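Long-range contacts in 11S globulin subunit beta (Cucurbita maxima, PDB 2EVX), which serves as a seed storage protein, a nutrient reservoir built from two cupin domains per subunit and assembling into hexamers: residues E42-F47 with R241-D246; L420-L425 with E435-K440; I98-C103 with E279-L284. One frame throughout, in Å; residues are numbered along the deposited sequence.

Interaction 1: residues E42-F47 with R241-D246. Unlike the reference sequence in segment 42-47: Gly46 (reference Ile).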
loop_
_atom_site.group_PDB
_atom_site.type_symbol
_atom_site.label_atom_id
_atom_site.label_comp_id
_atom_site.label_asym_id
_atom_site.label_seq_id
_atom_site.Cartn_x
_atom_site.Cartn_y
_atom_site.Cartn_z
ATOM N N GLU A 42 -25.576 -24.665 -7.855
ATOM C CA GLU A 42 -26.982 -24.755 -7.501
ATOM C C GLU A 42 -27.142 -24.946 -6.012
ATOM O O GLU A 42 -26.405 -25.696 -5.382
ATOM C CB GLU A 42 -27.650 -25.905 -8.268
ATOM C CG GLU A 42 -28.039 -25.540 -9.702
ATOM C CD GLU A 42 -29.331 -24.730 -9.767
ATOM O OE1 GLU A 42 -29.557 -24.019 -10.775
ATOM O OE2 GLU A 42 -30.137 -24.811 -8.809
ATOM N N ALA A 43 -28.105 -24.234 -5.451
ATOM C CA ALA A 43 -28.393 -24.336 -4.037
ATOM C C ALA A 43 -29.857 -24.718 -3.923
ATOM O O ALA A 43 -30.577 -24.744 -4.916
ATOM C CB ALA A 43 -28.138 -22.996 -3.349
ATOM N N GLU A 44 -30.298 -25.010 -2.711
ATOM C CA GLU A 44 -31.683 -25.371 -2.496
ATOM C C GLU A 44 -32.601 -24.236 -2.940
ATOM O O GLU A 44 -33.497 -24.439 -3.763
ATOM C CB GLU A 44 -31.914 -25.673 -1.015
ATOM C CG GLU A 44 -33.313 -26.171 -0.693
ATOM C CD GLU A 44 -33.486 -26.530 0.780
ATOM O OE1 GLU A 44 -34.329 -27.403 1.089
ATOM O OE2 GLU A 44 -32.784 -25.935 1.628
ATOM N N ALA A 45 -32.350 -23.033 -2.424
ATOM C CA ALA A 45 -33.192 -21.876 -2.716
ATOM C C ALA A 45 -32.735 -20.896 -3.796
ATOM O O ALA A 45 -33.232 -19.766 -3.859
ATOM C CB ALA A 45 -33.464 -21.123 -1.425
ATOM N N GLY A 46 -31.813 -21.323 -4.653
ATOM C CA GLY A 46 -31.329 -20.449 -5.714
ATOM C C GLY A 46 -29.971 -20.903 -6.203
ATOM O O GLY A 46 -29.561 -22.030 -5.933
ATOM N N PHE A 47 -29.258 -20.044 -6.919
ATOM C CA PHE A 47 -27.943 -20.426 -7.404
ATOM C C PHE A 47 -26.925 -19.305 -7.347
ATOM O O PHE A 47 -27.264 -18.159 -7.059
ATOM C CB PHE A 47 -28.047 -20.974 -8.827
ATOM C CG PHE A 47 -28.822 -20.100 -9.758
ATOM C CD1 PHE A 47 -28.171 -19.234 -10.617
ATOM C CD2 PHE A 47 -30.211 -20.143 -9.766
ATOM C CE1 PHE A 47 -28.896 -18.415 -11.479
ATOM C CE2 PHE A 47 -30.944 -19.337 -10.615
ATOM C CZ PHE A 47 -30.289 -18.466 -11.477
ATOM N N ARG A 241 -25.145 -22.945 -0.335
ATOM C CA ARG A 241 -25.207 -21.644 0.335
ATOM C C ARG A 241 -26.528 -20.864 0.402
ATOM O O ARG A 241 -26.632 -19.902 1.168
ATOM C CB ARG A 241 -24.104 -20.716 -0.213
ATOM C CG ARG A 241 -24.354 -20.105 -1.584
ATOM C CD ARG A 241 -23.473 -20.747 -2.632
ATOM N NE ARG A 241 -22.053 -20.517 -2.384
ATOM C CZ ARG A 241 -21.090 -21.383 -2.693
ATOM N NH1 ARG A 241 -21.388 -22.547 -3.254
ATOM N NH2 ARG A 241 -19.823 -21.080 -2.457
ATOM N N ILE A 242 -27.528 -21.258 -0.379
ATOM C CA ILE A 242 -28.809 -20.553 -0.358
ATOM C C ILE A 242 -29.922 -21.540 -0.021
ATOM O O ILE A 242 -30.415 -22.254 -0.894
ATOM C CB ILE A 242 -29.099 -19.890 -1.725
ATOM C CG1 ILE A 242 -27.940 -18.965 -2.109
ATOM C CG2 ILE A 242 -30.400 -19.089 -1.660
ATOM C CD1 ILE A 242 -28.016 -18.469 -3.525
ATOM N N VAL A 243 -30.312 -21.566 1.253
ATOM C CA VAL A 243 -31.338 -22.482 1.752
ATOM C C VAL A 243 -32.764 -21.923 1.811
ATOM O O VAL A 243 -32.974 -20.708 1.806
ATOM C CB VAL A 243 -30.969 -22.990 3.168
ATOM C CG1 VAL A 243 -29.599 -23.646 3.146
ATOM C CG2 VAL A 243 -30.986 -21.835 4.160
ATOM N N GLN A 244 -33.735 -22.834 1.870
ATOM C CA GLN A 244 -35.155 -22.487 1.946
ATOM C C GLN A 244 -35.550 -22.237 3.406
ATOM O O GLN A 244 -35.415 -23.118 4.254
ATOM C CB GLN A 244 -36.000 -23.630 1.366
ATOM C CG GLN A 244 -37.519 -23.455 1.493
ATOM C CD GLN A 244 -38.186 -23.010 0.194
ATOM O OE1 GLN A 244 -37.910 -21.923 -0.329
ATOM N NE2 GLN A 244 -39.070 -23.856 -0.333
ATOM N N VAL A 245 -36.022 -21.024 3.685
ATOM C CA VAL A 245 -36.448 -20.621 5.026
ATOM C C VAL A 245 -37.700 -21.390 5.447
ATOM O O VAL A 245 -38.786 -21.193 4.888
ATOM C CB VAL A 245 -36.763 -19.110 5.073
ATOM C CG1 VAL A 245 -37.496 -18.778 6.352
ATOM C CG2 VAL A 245 -35.477 -18.304 4.977
ATOM N N ASP A 246 -37.558 -22.238 6.457
ATOM C CA ASP A 246 -38.677 -23.050 6.903
ATOM C C ASP A 246 -39.779 -22.374 7.722
ATOM O O ASP A 246 -39.553 -21.383 8.419
ATOM C CB ASP A 246 -38.143 -24.275 7.655
ATOM C CG ASP A 246 -37.281 -25.180 6.766
ATOM O OD1 ASP A 246 -37.779 -25.635 5.713
ATOM O OD2 ASP A 246 -36.107 -25.439 7.118
#
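Ala45, in the turn of the hairpin formed by strands 39-43 and 46-50, comes nearest Val243 of strand 242-244, their CA atoms 4.9 Å apart, and its N donates to Ile242 O at 2.6 Å. The fold is the N-terminal cupin β-barrel: the hairpin closes with Ala43 N bonded to Gly46 O, and its turn meets a short strand that pairs with 74-81 in a different sheet. Arg71, just after strand 63-70, also shares a backbone hydrogen bond with Ala45.

Ile242 buries more surface than any other residue of the contact. Its CG2 lies anti to the backbone N (CG1 has chi1 -56°), which directs this methyl to the Ala45 peptide, 3.6 Å from Ala45 C, while the CG1 branch carries CD1 to Phe47 O, also at 3.6 Å. Ile242 CB meets Ala43 CB at 3.6 Å, so the isoleucine spans both strands of the hairpin. At the start of strand 46-50, Gly46 stands where the reference sequence has isoleucine; at its backbone angles a CB would press on the preceding carbonyl oxygen. The Arg241 side chain passes Thr48 of strand 46-50 and ends in a salt bridge with Glu187.

Farther along, Ala45 CB packs against Val243 O at 3.3 Å. The side chains of Glu44 and Gln244 cross at about a right angle, and the extended Glu44 chain brings its carboxylate over the start of Gln244. There Gln244 N donates to Glu44 OE2 at 3.3 Å, nearly straight at 174° but reaching the oxygen from above the carboxylate plane, 62° out of it.

Interaction 2: residues L420-L425 with E435-K440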
loop_
_atom_site.group_PDB
_atom_site.type_symbol
_atom_site.label_atom_id
_atom_site.label_comp_id
_atom_site.label_asym_id
_atom_site.label_seq_id
_atom_site.Cartn_x
_atom_site.Cartn_y
_atom_site.Cartn_z
ATOM N N LEU A 420 -7.543 23.283 -23.288
ATOM C CA LEU A 420 -6.438 23.614 -24.173
ATOM C C LEU A 420 -6.554 24.903 -24.975
ATOM O O LEU A 420 -7.612 25.213 -25.517
ATOM C CB LEU A 420 -6.182 22.434 -25.119
ATOM C CG LEU A 420 -5.694 21.140 -24.439
ATOM C CD1 LEU A 420 -5.786 19.970 -25.408
ATOM C CD2 LEU A 420 -4.266 21.333 -23.923
ATOM N N PRO A 421 -5.457 25.680 -25.040
ATOM C CA PRO A 421 -5.405 26.944 -25.782
ATOM C C PRO A 421 -5.516 26.632 -27.272
ATOM O O PRO A 421 -4.950 25.644 -27.736
ATOM C CB PRO A 421 -4.026 27.495 -25.434
ATOM C CG PRO A 421 -3.764 26.922 -24.073
ATOM C CD PRO A 421 -4.241 25.508 -24.229
ATOM N N LEU A 422 -6.243 27.459 -28.020
ATOM C CA LEU A 422 -6.404 27.236 -29.453
ATOM C C LEU A 422 -5.055 27.144 -30.159
ATOM O O LEU A 422 -4.890 26.366 -31.096
ATOM C CB LEU A 422 -7.241 28.353 -30.081
ATOM C CG LEU A 422 -8.762 28.221 -29.988
ATOM C CD1 LEU A 422 -9.394 29.260 -30.893
ATOM C CD2 LEU A 422 -9.209 26.830 -30.422
ATOM N N GLY A 423 -4.093 27.941 -29.704
ATOM C CA GLY A 423 -2.769 27.917 -30.304
ATOM C C GLY A 423 -2.133 26.539 -30.222
ATOM O O GLY A 423 -1.511 26.075 -31.182
ATOM N N VAL A 424 -2.296 25.884 -29.072
ATOM C CA VAL A 424 -1.755 24.550 -28.849
ATOM C C VAL A 424 -2.520 23.496 -29.655
ATOM O O VAL A 424 -1.917 22.654 -30.315
ATOM C CB VAL A 424 -1.785 24.198 -27.337
ATOM C CG1 VAL A 424 -1.335 22.766 -27.111
ATOM C CG2 VAL A 424 -0.874 25.147 -26.574
ATOM N N LEU A 425 -3.845 23.540 -29.613
ATOM C CA LEU A 425 -4.637 22.575 -30.370
ATOM C C LEU A 425 -4.248 22.615 -31.845
ATOM O O LEU A 425 -4.220 21.578 -32.517
ATOM C CB LEU A 425 -6.128 22.877 -30.250
ATOM C CG LEU A 425 -6.818 22.756 -28.894
ATOM C CD1 LEU A 425 -8.298 23.027 -29.083
ATOM C CD2 LEU A 425 -6.623 21.372 -28.321
ATOM N N GLU A 435 -10.590 25.587 -37.229
ATOM C CA GLU A 435 -10.944 24.176 -37.113
ATOM C C GLU A 435 -10.751 23.784 -35.649
ATOM O O GLU A 435 -11.527 23.016 -35.086
ATOM C CB GLU A 435 -10.033 23.309 -37.998
ATOM C CG GLU A 435 -9.876 23.777 -39.445
ATOM C CD GLU A 435 -9.028 22.822 -40.288
ATOM O OE1 GLU A 435 -9.524 21.723 -40.634
ATOM O OE2 GLU A 435 -7.862 23.169 -40.594
ATOM N N ALA A 436 -9.696 24.317 -35.046
ATOM C CA ALA A 436 -9.401 24.039 -33.653
ATOM C C ALA A 436 -10.581 24.540 -32.829
ATOM O O ALA A 436 -10.905 23.987 -31.775
ATOM C CB ALA A 436 -8.118 24.757 -33.236
ATOM N N GLN A 437 -11.228 25.588 -33.325
ATOM C CA GLN A 437 -12.367 26.156 -32.633
ATOM C C GLN A 437 -13.545 25.197 -32.684
ATOM O O GLN A 437 -14.180 24.943 -31.662
ATOM C CB GLN A 437 -12.738 27.507 -33.245
ATOM C CG GLN A 437 -13.897 28.214 -32.557
ATOM C CD GLN A 437 -13.770 29.732 -32.598
ATOM O OE1 GLN A 437 -14.742 30.456 -32.359
ATOM N NE2 GLN A 437 -12.562 30.221 -32.886
ATOM N N ARG A 438 -13.831 24.649 -33.864
ATOM C CA ARG A 438 -14.943 23.711 -34.004
ATOM C C ARG A 438 -14.654 22.432 -33.232
ATOM O O ARG A 438 -15.562 21.660 -32.921
ATOM C CB ARG A 438 -15.197 23.379 -35.480
ATOM C CG ARG A 438 -16.360 22.396 -35.703
ATOM C CD ARG A 438 -16.956 22.530 -37.104
ATOM N NE ARG A 438 -16.036 22.073 -38.138
ATOM C CZ ARG A 438 -16.045 20.848 -38.658
ATOM N NH1 ARG A 438 -16.939 19.956 -38.244
ATOM N NH2 ARG A 438 -15.154 20.509 -39.584
ATOM N N LEU A 439 -13.383 22.214 -32.914
ATOM C CA LEU A 439 -12.976 21.019 -32.185
ATOM C C LEU A 439 -13.336 21.083 -30.706
ATOM O O LEU A 439 -13.905 20.134 -30.163
ATOM C CB LEU A 439 -11.467 20.800 -32.315
ATOM C CG LEU A 439 -11.007 19.372 -32.629
ATOM C CD1 LEU A 439 -9.551 19.227 -32.210
ATOM C CD2 LEU A 439 -11.879 18.357 -31.906
ATOM N N LYS A 440 -13.016 22.198 -30.050
ATOM C CA LYS A 440 -13.316 22.309 -28.626
ATOM C C LYS A 440 -14.719 22.757 -28.275
ATOM O O LYS A 440 -15.327 22.241 -27.338
ATOM C CB LYS A 440 -12.298 23.208 -27.926
ATOM C CG LYS A 440 -12.093 24.559 -28.531
ATOM C CD LYS A 440 -10.898 25.256 -27.877
ATOM C CE LYS A 440 -11.059 25.370 -26.371
ATOM N NZ LYS A 440 -9.949 26.149 -25.757
#
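Leu422 and Leu425 lay their methyl groups against the aliphatic chain of Lys440, each at a different inclination. Leu422 slants over it, CD2 lying 3.4 Å from Lys440 CD, whereas Leu425 stands at about a right angle to it, with CD1 3.6 Å from the same carbon. The CD2 of Leu422 also reaches Ala436 CB at 3.7 Å, and Leu425 CB comes within 4.1 Å of that methyl, so Ala436 meets the end of Leu422 but the base of Leu425. The other methyl of Leu422, CD1, lies 3.9 Å from Gln437 NE2, the two side chains slanting across each other.

These side chains join two consecutive helices, 422-429 and 433-440, in a helix-turn-helix extension of the C-terminal cupin domain; Pro421 occupies the N-cap position of the first. Lys440 CG sits between the backbone N and the carbonyl carbon (chi1 53°), and a bend at chi3 then leads the chain past the leucines to the residues before that helix. Its NZ donates to Leu420 O at 2.5 Å, with a C=O...N angle of 159°, and also bonds Arg418 O. Asp123 of the third subunit forms a salt bridge with this ammonium and accepts from Leu422 N through its other oxygen. Were Lys440 an alanine, Leu420 O would probably lose this donor and Asp123 of the third subunit its opposite charge, with a gap opened beside Leu422 CD2 and Leu425 CD1.

Interaction 3: residues I98-C103 with E279-L284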
loop_
_atom_site.group_PDB
_atom_site.type_symbol
_atom_site.label_atom_id
_atom_site.label_comp_id
_atom_site.label_asym_id
_atom_site.label_seq_id
_atom_site.Cartn_x
_atom_site.Cartn_y
_atom_site.Cartn_z
ATOM N N ILE A 98 -25.711 -7.530 8.957
ATOM C CA ILE A 98 -24.282 -7.295 8.838
ATOM C C ILE A 98 -23.699 -6.744 10.130
ATOM O O ILE A 98 -23.767 -5.545 10.403
ATOM C CB ILE A 98 -23.990 -6.339 7.665
ATOM C CG1 ILE A 98 -22.508 -5.967 7.656
ATOM C CG2 ILE A 98 -24.878 -5.125 7.743
ATOM C CD1 ILE A 98 -21.615 -7.079 7.194
ATOM N N ALA A 99 -23.110 -7.653 10.904
ATOM C CA ALA A 99 -22.505 -7.378 12.209
ATOM C C ALA A 99 -21.611 -6.143 12.389
ATOM O O ALA A 99 -22.060 -5.116 12.905
ATOM C CB ALA A 99 -21.748 -8.620 12.679
ATOM N N ILE A 100 -20.348 -6.273 11.987
ATOM C CA ILE A 100 -19.322 -5.229 12.118
ATOM C C ILE A 100 -18.732 -5.253 13.531
ATOM O O ILE A 100 -19.406 -4.925 14.508
ATOM C CB ILE A 100 -19.847 -3.802 11.824
ATOM C CG1 ILE A 100 -20.274 -3.696 10.359
ATOM C CG2 ILE A 100 -18.749 -2.779 12.116
ATOM C CD1 ILE A 100 -20.558 -2.273 9.891
ATOM N N PRO A 101 -17.453 -5.644 13.642
ATOM C CA PRO A 101 -16.630 -5.773 14.849
ATOM C C PRO A 101 -16.707 -4.684 15.916
ATOM O O PRO A 101 -16.564 -3.491 15.626
ATOM C CB PRO A 101 -15.224 -5.909 14.280
ATOM C CG PRO A 101 -15.465 -6.682 13.024
ATOM C CD PRO A 101 -16.647 -5.945 12.444
ATOM N N GLY A 102 -16.917 -5.125 17.156
ATOM C CA GLY A 102 -16.990 -4.222 18.292
ATOM C C GLY A 102 -18.181 -3.293 18.292
ATOM O O GLY A 102 -18.360 -2.486 19.209
ATOM N N CYS A 103 -19.008 -3.400 17.264
ATOM C CA CYS A 103 -20.167 -2.544 17.176
ATOM C C CYS A 103 -21.362 -3.095 17.905
ATOM O O CYS A 103 -22.026 -4.018 17.430
ATOM C CB CYS A 103 -20.522 -2.287 15.722
ATOM S SG CYS A 103 -19.404 -1.067 14.979
ATOM N N GLU A 279 -15.314 3.724 16.831
ATOM C CA GLU A 279 -16.643 3.236 17.179
ATOM C C GLU A 279 -17.767 4.086 16.572
ATOM O O GLU A 279 -18.929 3.666 16.557
ATOM C CB GLU A 279 -16.781 3.145 18.701
ATOM C CG GLU A 279 -15.986 1.983 19.306
ATOM C CD GLU A 279 -15.636 2.200 20.773
ATOM O OE1 GLU A 279 -15.134 1.249 21.413
ATOM O OE2 GLU A 279 -15.854 3.321 21.285
ATOM N N THR A 280 -17.429 5.279 16.074
ATOM C CA THR A 280 -18.428 6.133 15.425
ATOM C C THR A 280 -18.741 5.357 14.146
ATOM O O THR A 280 -19.778 5.547 13.504
ATOM C CB THR A 280 -17.859 7.526 15.040
ATOM O OG1 THR A 280 -16.929 7.385 13.959
ATOM C CG2 THR A 280 -17.148 8.165 16.227
ATOM N N ILE A 281 -17.799 4.484 13.796
ATOM C CA ILE A 281 -17.904 3.611 12.641
ATOM C C ILE A 281 -19.243 2.877 12.724
ATOM O O ILE A 281 -19.902 2.639 11.711
ATOM C CB ILE A 281 -16.746 2.568 12.649
ATOM C CG1 ILE A 281 -17.079 1.376 11.741
ATOM C CG2 ILE A 281 -16.500 2.069 14.073
ATOM C CD1 ILE A 281 -17.219 1.726 10.274
ATOM N N CYS A 282 -19.638 2.533 13.946
ATOM C CA CYS A 282 -20.876 1.807 14.195
ATOM C C CYS A 282 -22.129 2.575 13.830
ATOM O O CYS A 282 -23.233 2.043 13.927
ATOM C CB CYS A 282 -20.960 1.418 15.665
ATOM S SG CYS A 282 -19.526 0.490 16.272
ATOM N N THR A 283 -21.964 3.822 13.409
ATOM C CA THR A 283 -23.108 4.646 13.061
ATOM C C THR A 283 -23.218 5.002 11.575
ATOM O O THR A 283 -24.243 5.512 11.137
ATOM C CB THR A 283 -23.105 5.959 13.897
ATOM O OG1 THR A 283 -24.417 6.538 13.883
ATOM C CG2 THR A 283 -22.105 6.972 13.326
ATOM N N LEU A 284 -22.180 4.744 10.787
ATOM C CA LEU A 284 -22.263 5.088 9.372
ATOM C C LEU A 284 -23.159 4.146 8.577
ATOM O O LEU A 284 -23.258 2.956 8.869
ATOM C CB LEU A 284 -20.879 5.135 8.711
ATOM C CG LEU A 284 -19.576 4.845 9.455
ATOM C CD1 LEU A 284 -18.417 4.936 8.466
ATOM C CD2 LEU A 284 -19.378 5.841 10.588
#
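A disulfide between Cys103 and Cys282 ties two loops on the surface of the subunit, one following strand 93-98 of the N-terminal cupin barrel and the other leading to strand 287-289. The SG atoms are 2.0 Å apart and the torsion about the S-S bond is -87°, close to the perpendicular setting that a relaxed disulfide adopts. In both cysteines SG lies anti to the carbonyl carbon (chi1 -77° in Cys103, -54° in Cys282), and the CA atoms are brought to 5.3 Å.

This is the disulfide that joins the acidic and basic chains of an 11S globulin subunit, which derive from one precursor; residues 254-278, just before Glu279, are not modelled. On the acidic side, a type II β-turn from Ile100 to Cys103, closed by Cys103 N to Ile100 O at 3.2 Å, has Gly102 at the corner where phi is positive. On the basic side, Cys282 lies in the 3-10 segment 280-283. Apolar contact beside the bridge is sparse: Ile281 CG2 lies 4.4 Å from Cys103 SG, and Ile281 CG1 is 4.5 Å from Ile100 CG2. Leu286 packs against Ile100, while Ile316 packs against Ile281.

Interactions 1 and 3 both involve the N-terminal cupin barrel, with centres 29 Å apart and nearest atoms about 15 Å apart; their segments alternate along the chain. Interaction 2 comes later in the sequence, its centre 60 Å from that of interaction 1, across the chain's centre, and 52 Å from that of interaction 3. None of the three touches another, and all lie away from the annotated magnesium sites. The assembly relates them: Asp246 N of interaction 1 donates a hydrogen bond to Asn427 OD1 of the second subunit, a residue of helix 422-429, the helix used in interaction 2. Interaction 3 packs on that subunit as well, while interaction 2 engages the third.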